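Local atomic coordinates of precorrin-8x Methyl Mutase (PDB entry 1V9C), a protein that probably catalyses a methyl-shifting isomerisation of precorrin-8X, a step in the biosynthesis of the cobalamin cofactor. Residues V156-P160 / L192-L197. Numbering follows the deposited sequence.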
ATOM      1  N   VAL B 156      -8.364 -13.443 -10.663  1.00 31.67           N
ATOM      2  CA  VAL B 156      -7.776 -13.409  -9.330  1.00 30.29           C
ATOM      3  C   VAL B 156      -6.352 -12.855  -9.332  1.00 33.24           C
ATOM      4  O   VAL B 156      -5.467 -13.386  -9.997  1.00 29.08           O
ATOM      5  CB  VAL B 156      -7.745 -14.825  -8.687  1.00 31.71           C
ATOM      6  CG1 VAL B 156      -7.076 -14.764  -7.313  1.00 23.83           C
ATOM      7  CG2 VAL B 156      -9.148 -15.364  -8.560  1.00 26.22           C
ATOM      8  N   LEU B 157      -6.146 -11.781  -8.578  1.00 31.96           N
ATOM      9  CA  LEU B 157      -4.834 -11.162  -8.464  1.00 32.49           C
ATOM     10  C   LEU B 157      -4.194 -11.712  -7.180  1.00 31.42           C
ATOM     11  O   LEU B 157      -4.549 -11.314  -6.068  1.00 28.78           O
ATOM     12  CB  LEU B 157      -4.981  -9.637  -8.390  1.00 35.33           C
ATOM     13  CG  LEU B 157      -5.698  -8.945  -9.552  1.00 33.32           C
ATOM     14  CD1 LEU B 157      -5.774  -7.455  -9.289  1.00 39.37           C
ATOM     15  CD2 LEU B 157      -4.969  -9.219 -10.849  1.00 38.16           C
ATOM     16  N   GLY B 158      -3.270 -12.652  -7.341  1.00 28.94           N
ATOM     17  CA  GLY B 158      -2.635 -13.248  -6.184  1.00 25.29           C
ATOM     18  C   GLY B 158      -1.311 -12.586  -5.883  1.00 27.69           C
ATOM     19  O   GLY B 158      -0.263 -13.023  -6.369  1.00 22.43           O
ATOM     20  N   MET B 159      -1.364 -11.525  -5.083  1.00 27.80           N
ATOM     21  CA  MET B 159      -0.173 -10.777  -4.721  1.00 23.60           C
ATOM     22  C   MET B 159       0.034 -10.571  -3.220  1.00 24.11           C
ATOM     23  O   MET B 159       0.291  -9.450  -2.768  1.00 30.15           O
ATOM     24  CB  MET B 159      -0.197  -9.432  -5.440  1.00 23.88           C
ATOM     25  CG  MET B 159      -0.424  -9.566  -6.941  1.00 25.90           C
ATOM     26  SD  MET B 159      -0.727  -7.963  -7.796  1.00 27.63           S
ATOM     27  CE  MET B 159      -1.066  -8.518  -9.403  1.00 27.50           C
ATOM     28  N   PRO B 160      -0.103 -11.640  -2.415  1.00 22.37           N
ATOM     29  CA  PRO B 160       0.110 -11.470  -0.970  1.00 21.88           C
ATOM     30  C   PRO B 160       1.624 -11.227  -0.782  1.00 25.53           C
ATOM     31  O   PRO B 160       2.434 -11.676  -1.596  1.00 23.14           O
ATOM     32  CB  PRO B 160      -0.293 -12.826  -0.377  1.00 24.14           C
ATOM     33  CG  PRO B 160      -1.066 -13.510  -1.456  1.00 20.55           C
ATOM     34  CD  PRO B 160      -0.431 -13.036  -2.735  1.00 24.07           C
ATOM     35  N   LEU B 192       0.438  -3.205  -4.955  1.00 12.42           N
ATOM     36  CA  LEU B 192       0.545  -3.874  -6.240  1.00 17.21           C
ATOM     37  C   LEU B 192      -0.857  -4.200  -6.768  1.00 14.15           C
ATOM     38  O   LEU B 192      -1.138  -4.007  -7.936  1.00 15.10           O
ATOM     39  CB  LEU B 192       1.422  -5.138  -6.122  1.00 18.13           C
ATOM     40  CG  LEU B 192       2.947  -5.011  -5.945  1.00 21.35           C
ATOM     41  CD1 LEU B 192       3.536  -4.301  -7.160  1.00 17.56           C
ATOM     42  CD2 LEU B 192       3.303  -4.268  -4.650  1.00 17.81           C
ATOM     43  N   VAL B 193      -1.749  -4.671  -5.906  1.00 15.39           N
ATOM     44  CA  VAL B 193      -3.107  -4.964  -6.370  1.00 15.42           C
ATOM     45  C   VAL B 193      -3.764  -3.684  -6.901  1.00 17.54           C
ATOM     46  O   VAL B 193      -4.299  -3.675  -8.011  1.00 20.28           O
ATOM     47  CB  VAL B 193      -4.010  -5.517  -5.245  1.00 12.54           C
ATOM     48  CG1 VAL B 193      -5.344  -5.925  -5.828  1.00 12.47           C
ATOM     49  CG2 VAL B 193      -3.364  -6.717  -4.609  1.00 18.77           C
ATOM     50  N   VAL B 194      -3.724  -2.609  -6.109  1.00 18.28           N
ATOM     51  CA  VAL B 194      -4.324  -1.341  -6.534  1.00 17.69           C
ATOM     52  C   VAL B 194      -3.779  -0.914  -7.917  1.00 17.32           C
ATOM     53  O   VAL B 194      -4.542  -0.618  -8.836  1.00 21.33           O
ATOM     54  CB  VAL B 194      -4.048  -0.218  -5.486  1.00 19.28           C
ATOM     55  CG1 VAL B 194      -4.498   1.135  -6.026  1.00 17.85           C
ATOM     56  CG2 VAL B 194      -4.766  -0.535  -4.163  1.00 16.08           C
ATOM     57  N   ALA B 195      -2.459  -0.911  -8.067  1.00 19.97           N
ATOM     58  CA  ALA B 195      -1.835  -0.504  -9.334  1.00 20.91           C
ATOM     59  C   ALA B 195      -2.283  -1.367 -10.512  1.00 17.51           C
ATOM     60  O   ALA B 195      -2.547  -0.855 -11.603  1.00 18.51           O
ATOM     61  CB  ALA B 195      -0.306  -0.535  -9.200  1.00 18.04           C
ATOM     62  N   ALA B 196      -2.350  -2.675 -10.289  1.00 18.26           N
ATOM     63  CA  ALA B 196      -2.788  -3.614 -11.317  1.00 20.27           C
ATOM     64  C   ALA B 196      -4.267  -3.354 -11.676  1.00 23.34           C
ATOM     65  O   ALA B 196      -4.643  -3.375 -12.848  1.00 24.47           O
ATOM     66  CB  ALA B 196      -2.605  -5.065 -10.823  1.00 20.95           C
ATOM     67  N   LEU B 197      -5.104  -3.114 -10.667  1.00 19.85           N
ATOM     68  CA  LEU B 197      -6.514  -2.825 -10.928  1.00 21.42           C
ATOM     69  C   LEU B 197      -6.619  -1.499 -11.686  1.00 24.31           C
ATOM     70  O   LEU B 197      -7.316  -1.420 -12.687  1.00 20.47           O
ATOM     71  CB  LEU B 197      -7.315  -2.761  -9.615  1.00 19.51           C
ATOM     72  CG  LEU B 197      -7.559  -4.145  -8.989  1.00 23.18           C
ATOM     73  CD1 LEU B 197      -8.069  -4.067  -7.558  1.00 22.07           C
ATOM     74  CD2 LEU B 197      -8.570  -4.859  -9.868  1.00 25.84           C
TER
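Two side chains of 156-160, Leu157 and Met159, make the whole of this contact with the helix segment 192-197; no hydrogen bond crosses it, and every touching residue is buried. The axes of strand 156-158 and helix 192-197 approach to 9.6 Å and run roughly antiparallel, at 144°; the gap is bridged mainly by the side chains of Leu157 and, just past the strand, Met159.

The aliphatic packing centres on Leu157. Leu157 CD1 lies 3.8 Å from Val193 CG1, 3.8 Å from Leu197 CG and 4.3 Å from Ala196 CB, so one methyl meets residues from successive turns of the helix. The small Ala196, whose CA-CB bond points at the strand, leaves room for both larger side chains.

Met159 brings in the sulfur contacts. With chi2 and chi3 both t (171° and -175°) its chain is extended, and Met159 SD comes 3.9 Å from Leu192 CB and equally 3.9 Å from Val193 N, a van der Waals approach to the helix backbone. Beyond the sulfur, Met159 CE reaches Ala196 CB at 4.0 Å, while nearer the backbone Met159 CB lies 4.3 Å from Val193 CG2.

The CA-CB bond of Pro160 points away from the helix, and its ring packs on Pro137 and Leu140 of helix 137-147. Leu157 pairs by backbone with Val131 and Val133, and Val156 and Gly158 with Ile181, which places strand 155-158 inside the sheet between two parallel neighbours. Helix 190-205 thus packs on one face of the central sheet and helix 137-147 on the other, the layered alpha/beta/alpha arrangement of a doubly wound fold.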